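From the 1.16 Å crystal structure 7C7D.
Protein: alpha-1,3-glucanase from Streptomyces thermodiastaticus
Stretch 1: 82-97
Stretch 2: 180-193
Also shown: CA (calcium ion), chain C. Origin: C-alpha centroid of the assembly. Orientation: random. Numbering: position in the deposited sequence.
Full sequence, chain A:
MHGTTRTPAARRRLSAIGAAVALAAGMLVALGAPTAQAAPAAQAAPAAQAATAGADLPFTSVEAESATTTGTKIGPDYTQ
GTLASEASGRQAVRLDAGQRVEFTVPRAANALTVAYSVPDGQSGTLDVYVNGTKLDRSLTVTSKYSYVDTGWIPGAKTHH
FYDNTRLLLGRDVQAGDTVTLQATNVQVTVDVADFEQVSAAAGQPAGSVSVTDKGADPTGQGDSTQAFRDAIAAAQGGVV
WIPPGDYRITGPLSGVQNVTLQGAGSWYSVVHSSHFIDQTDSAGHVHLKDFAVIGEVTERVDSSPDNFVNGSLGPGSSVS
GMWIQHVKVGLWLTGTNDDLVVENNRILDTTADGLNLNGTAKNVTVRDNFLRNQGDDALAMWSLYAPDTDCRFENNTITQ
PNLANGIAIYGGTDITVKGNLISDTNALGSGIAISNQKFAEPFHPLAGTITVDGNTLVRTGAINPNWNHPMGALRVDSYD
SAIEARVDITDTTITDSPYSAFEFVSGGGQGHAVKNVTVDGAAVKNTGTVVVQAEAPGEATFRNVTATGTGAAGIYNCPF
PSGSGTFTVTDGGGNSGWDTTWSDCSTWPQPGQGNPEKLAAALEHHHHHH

Stretch 1 (82-97) TLASEASGRQAVRLDA
Stretch 2, residues 180-193: TLQATNVQVTVDVA

A calcium ion pins one end of this contact: it is bound by Ser88 O and Gln91 O (both 2.4 Å) and, from the second stretch, by Asp191 OD1 (2.3 Å) and Asp191 O (2.6 Å), with three further ligands from elsewhere in the structure. Asp191 (phi/psi -95/-55, chi1 t) suits this place because its second carboxylate oxygen, OD2, remains free to accept a hydrogen bond from Ser88 N at 2.8 Å. Gly89 (72/4) and Arg90 (63/19), both with positive phi, turn the loop between the two carbonyl ligands.

From there, strand 92-95 runs antiparallel to strand 188-193, at 156°. Hydrogen bonds pair Val93 with Val190 (Val93 N to Val190 O 2.9 Å, Val190 N to Val93 O 2.8 Å) and Leu95 with Val188 (Leu95 N to Val188 O 2.8 Å, Val188 N to Leu95 O 3.0 Å). Between them lies the non-hydrogen-bonded pair Arg94 and Thr189, CA to CA 4.1 Å.

The side chains of Val93, Leu95, Val188 and Val190 share one face, and branched apolar residues suit this buried side. Leu95 (m, t) sets CD1 3.8 Å from Val190 CG2 and CB 3.9 Å from Ala183 CB. On the other face, Arg94 (t, t, p) extends past Thr189 (m), its CG 3.9 Å from Thr189 OG1. Beyond the strand, extended Gln187 (t, t) donates a hydrogen bond from NE2 to Asp96 OD1 (2.8 Å).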

# COMPACT_ATOMS: atom_id res chain seq x y z
N THR A 82 -3.79 -7.81 -16.95
CA THR A 82 -2.58 -8.24 -17.63
C THR A 82 -1.40 -8.27 -16.67
O THR A 82 -1.35 -7.53 -15.68
CB THR A 82 -2.25 -7.31 -18.81
OG1 THR A 82 -1.96 -5.99 -18.33
CG2 THR A 82 -3.40 -7.28 -19.82
N LEU A 83 -0.42 -9.11 -16.99
CA LEU A 83 0.77 -9.21 -16.15
C LEU A 83 1.50 -7.88 -16.06
O LEU A 83 1.92 -7.47 -14.97
CB LEU A 83 1.69 -10.30 -16.70
CG LEU A 83 2.91 -10.69 -15.86
CD1 LEU A 83 2.51 -11.14 -14.46
CD2 LEU A 83 3.69 -11.79 -16.57
N ALA A 84 1.66 -7.18 -17.19
CA ALA A 84 2.37 -5.91 -17.15
C ALA A 84 1.64 -4.86 -16.32
O ALA A 84 2.29 -4.01 -15.70
CB ALA A 84 2.60 -5.39 -18.57
N SER A 85 0.30 -4.91 -16.27
CA SER A 85 -0.44 -3.86 -15.57
C SER A 85 -0.12 -3.84 -14.09
O SER A 85 -0.21 -2.77 -13.47
CB SER A 85 -1.95 -4.01 -15.79
OG SER A 85 -2.48 -5.12 -15.07
N GLU A 86 0.22 -4.99 -13.51
CA GLU A 86 0.53 -5.06 -12.08
C GLU A 86 2.00 -4.84 -11.78
O GLU A 86 2.39 -4.88 -10.61
CB GLU A 86 0.06 -6.39 -11.48
CG GLU A 86 -1.45 -6.49 -11.26
CD GLU A 86 -1.84 -7.60 -10.30
OE1 GLU A 86 -0.95 -8.36 -9.89
OE2 GLU A 86 -3.04 -7.70 -9.97
N ALA A 87 2.83 -4.63 -12.79
CA ALA A 87 4.25 -4.37 -12.55
C ALA A 87 4.48 -2.91 -12.20
O ALA A 87 3.84 -2.01 -12.74
CB ALA A 87 5.05 -4.72 -13.80
N SER A 88 5.42 -2.68 -11.28
CA SER A 88 5.93 -1.33 -11.05
C SER A 88 6.40 -0.74 -12.37
O SER A 88 7.14 -1.39 -13.12
CB SER A 88 7.09 -1.42 -10.05
OG SER A 88 7.51 -0.13 -9.63
N GLY A 89 5.96 0.48 -12.67
CA GLY A 89 6.28 1.07 -13.96
C GLY A 89 5.55 0.47 -15.13
O GLY A 89 5.83 0.85 -16.28
N ARG A 90 4.63 -0.47 -14.89
CA ARG A 90 3.88 -1.17 -15.93
C ARG A 90 4.78 -1.99 -16.85
O ARG A 90 4.37 -2.35 -17.95
CB ARG A 90 2.97 -0.24 -16.74
CG ARG A 90 2.18 0.72 -15.89
CD ARG A 90 1.32 0.03 -14.83
NE ARG A 90 0.61 1.06 -14.08
CZ ARG A 90 -0.63 0.98 -13.63
NH1 ARG A 90 -1.35 -0.13 -13.78
NH2 ARG A 90 -1.17 2.04 -13.03
N GLN A 91 6.00 -2.28 -16.40
CA GLN A 91 6.98 -3.00 -17.20
C GLN A 91 7.75 -3.96 -16.31
O GLN A 91 7.92 -3.72 -15.12
CB GLN A 91 7.96 -2.05 -17.88
CG GLN A 91 7.32 -1.11 -18.86
CD GLN A 91 8.23 0.04 -19.18
OE1 GLN A 91 9.05 -0.04 -20.09
NE2 GLN A 91 8.12 1.12 -18.41
N ALA A 92 8.23 -5.04 -16.92
CA ALA A 92 9.03 -6.04 -16.22
C ALA A 92 9.86 -6.76 -17.27
O ALA A 92 9.77 -6.46 -18.47
CB ALA A 92 8.12 -7.01 -15.44
N VAL A 93 10.68 -7.71 -16.83
CA VAL A 93 11.57 -8.44 -17.72
C VAL A 93 11.32 -9.93 -17.53
O VAL A 93 11.53 -10.46 -16.43
CB VAL A 93 13.05 -8.10 -17.48
CG1 VAL A 93 13.93 -8.91 -18.40
CG2 VAL A 93 13.29 -6.60 -17.70
N ARG A 94 10.90 -10.61 -18.59
CA ARG A 94 10.66 -12.04 -18.56
C ARG A 94 11.97 -12.76 -18.84
O ARG A 94 12.59 -12.54 -19.89
CB ARG A 94 9.62 -12.43 -19.61
CG ARG A 94 9.29 -13.92 -19.59
CD ARG A 94 8.10 -14.24 -20.49
NE ARG A 94 8.43 -14.09 -21.90
CZ ARG A 94 7.86 -13.21 -22.72
NH1 ARG A 94 6.92 -12.39 -22.27
NH2 ARG A 94 8.23 -13.15 -23.99
N LEU A 95 12.39 -13.60 -17.90
CA LEU A 95 13.61 -14.38 -18.04
C LEU A 95 13.22 -15.83 -18.26
O LEU A 95 12.74 -16.49 -17.34
CB LEU A 95 14.47 -14.27 -16.78
CG LEU A 95 14.87 -12.88 -16.31
CD1 LEU A 95 15.67 -12.99 -15.02
CD2 LEU A 95 15.68 -12.16 -17.38
N ASP A 96 13.42 -16.33 -19.47
CA ASP A 96 13.47 -17.76 -19.63
C ASP A 96 14.62 -18.30 -18.81
O ASP A 96 15.62 -17.60 -18.53
CB ASP A 96 13.79 -18.13 -21.08
CG ASP A 96 12.59 -18.01 -22.00
OD1 ASP A 96 11.45 -18.05 -21.52
OD2 ASP A 96 12.81 -17.84 -23.23
N ALA A 97 14.54 -19.59 -18.45
CA ALA A 97 15.82 -20.23 -18.25
C ALA A 97 16.58 -19.96 -19.54
O ALA A 97 16.40 -20.63 -20.55
CB ALA A 97 15.60 -21.76 -17.99
N THR A 180 23.41 -9.61 -10.36
CA THR A 180 22.75 -10.25 -11.49
C THR A 180 21.83 -11.35 -10.97
O THR A 180 22.22 -12.16 -10.12
CB THR A 180 23.77 -10.84 -12.46
OG1 THR A 180 24.61 -9.79 -12.96
CG2 THR A 180 23.07 -11.50 -13.64
N LEU A 181 20.60 -11.36 -11.48
CA LEU A 181 19.65 -12.42 -11.22
C LEU A 181 19.59 -13.30 -12.46
O LEU A 181 19.39 -12.80 -13.57
CB LEU A 181 18.27 -11.84 -10.92
CG LEU A 181 18.22 -10.74 -9.86
CD1 LEU A 181 16.78 -10.28 -9.64
CD2 LEU A 181 18.84 -11.23 -8.56
N GLN A 182 19.77 -14.61 -12.27
CA GLN A 182 19.86 -15.56 -13.37
C GLN A 182 18.82 -16.64 -13.19
O GLN A 182 18.85 -17.38 -12.19
CB GLN A 182 21.26 -16.18 -13.43
CG GLN A 182 21.46 -17.14 -14.58
CD GLN A 182 22.77 -16.90 -15.28
OE1 GLN A 182 23.01 -15.83 -15.84
NE2 GLN A 182 23.64 -17.90 -15.25
N ALA A 183 17.90 -16.76 -14.14
CA ALA A 183 16.89 -17.81 -14.10
C ALA A 183 17.52 -19.13 -14.48
O ALA A 183 18.41 -19.17 -15.32
CB ALA A 183 15.75 -17.49 -15.06
N THR A 184 17.09 -20.23 -13.86
CA THR A 184 17.71 -21.52 -14.12
C THR A 184 16.70 -22.66 -14.24
O THR A 184 16.91 -23.59 -15.03
CB THR A 184 18.73 -21.89 -13.03
OG1 THR A 184 18.08 -21.96 -11.76
CG2 THR A 184 19.88 -20.88 -12.97
N ASN A 185 15.62 -22.63 -13.46
CA ASN A 185 14.72 -23.77 -13.36
C ASN A 185 13.25 -23.40 -13.45
O ASN A 185 12.39 -24.27 -13.23
CB ASN A 185 14.98 -24.58 -12.08
CG ASN A 185 14.90 -23.73 -10.83
OD1 ASN A 185 14.16 -22.75 -10.78
ND2 ASN A 185 15.66 -24.10 -9.80
N VAL A 186 12.94 -22.14 -13.74
CA VAL A 186 11.57 -21.68 -13.94
C VAL A 186 11.67 -20.32 -14.61
O VAL A 186 12.63 -19.58 -14.39
CB VAL A 186 10.78 -21.61 -12.60
CG1 VAL A 186 11.43 -20.63 -11.62
CG2 VAL A 186 9.31 -21.26 -12.84
N GLN A 187 10.69 -20.00 -15.44
CA GLN A 187 10.66 -18.70 -16.11
C GLN A 187 10.20 -17.65 -15.10
O GLN A 187 9.13 -17.79 -14.50
CB GLN A 187 9.72 -18.75 -17.30
CG GLN A 187 9.68 -17.49 -18.15
CD GLN A 187 8.56 -17.55 -19.16
OE1 GLN A 187 7.39 -17.48 -18.80
NE2 GLN A 187 8.92 -17.70 -20.43
N VAL A 188 11.00 -16.61 -14.91
CA VAL A 188 10.73 -15.60 -13.89
C VAL A 188 10.56 -14.25 -14.56
O VAL A 188 11.43 -13.82 -15.33
CB VAL A 188 11.84 -15.54 -12.83
CG1 VAL A 188 11.46 -14.56 -11.72
CG2 VAL A 188 12.14 -16.93 -12.27
N THR A 189 9.46 -13.57 -14.27
CA THR A 189 9.26 -12.20 -14.73
C THR A 189 9.65 -11.29 -13.58
O THR A 189 8.99 -11.27 -12.54
CB THR A 189 7.81 -12.00 -15.17
OG1 THR A 189 7.56 -12.87 -16.29
CG2 THR A 189 7.57 -10.56 -15.60
N VAL A 190 10.76 -10.57 -13.75
CA VAL A 190 11.32 -9.72 -12.71
C VAL A 190 10.82 -8.29 -12.90
O VAL A 190 10.99 -7.71 -13.98
CB VAL A 190 12.86 -9.79 -12.71
CG1 VAL A 190 13.42 -8.93 -11.59
CG2 VAL A 190 13.33 -11.24 -12.57
N ASP A 191 10.24 -7.72 -11.85
CA ASP A 191 9.64 -6.39 -11.94
C ASP A 191 10.59 -5.29 -11.49
O ASP A 191 10.84 -4.32 -12.22
CB ASP A 191 8.37 -6.39 -11.08
CG ASP A 191 7.66 -5.06 -11.09
OD1 ASP A 191 8.01 -4.18 -11.92
OD2 ASP A 191 6.73 -4.89 -10.26
N VAL A 192 11.12 -5.42 -10.27
CA VAL A 192 11.88 -4.37 -9.61
C VAL A 192 12.66 -5.04 -8.49
O VAL A 192 12.20 -6.03 -7.91
CB VAL A 192 10.94 -3.24 -9.11
CG1 VAL A 192 9.81 -3.77 -8.22
CG2 VAL A 192 11.73 -2.13 -8.40
N ALA A 193 13.84 -4.51 -8.18
CA ALA A 193 14.66 -5.01 -7.09
C ALA A 193 14.98 -3.87 -6.14
O ALA A 193 15.28 -2.75 -6.57
CB ALA A 193 15.96 -5.63 -7.62
CA CA C . 9.10 -2.75 -13.31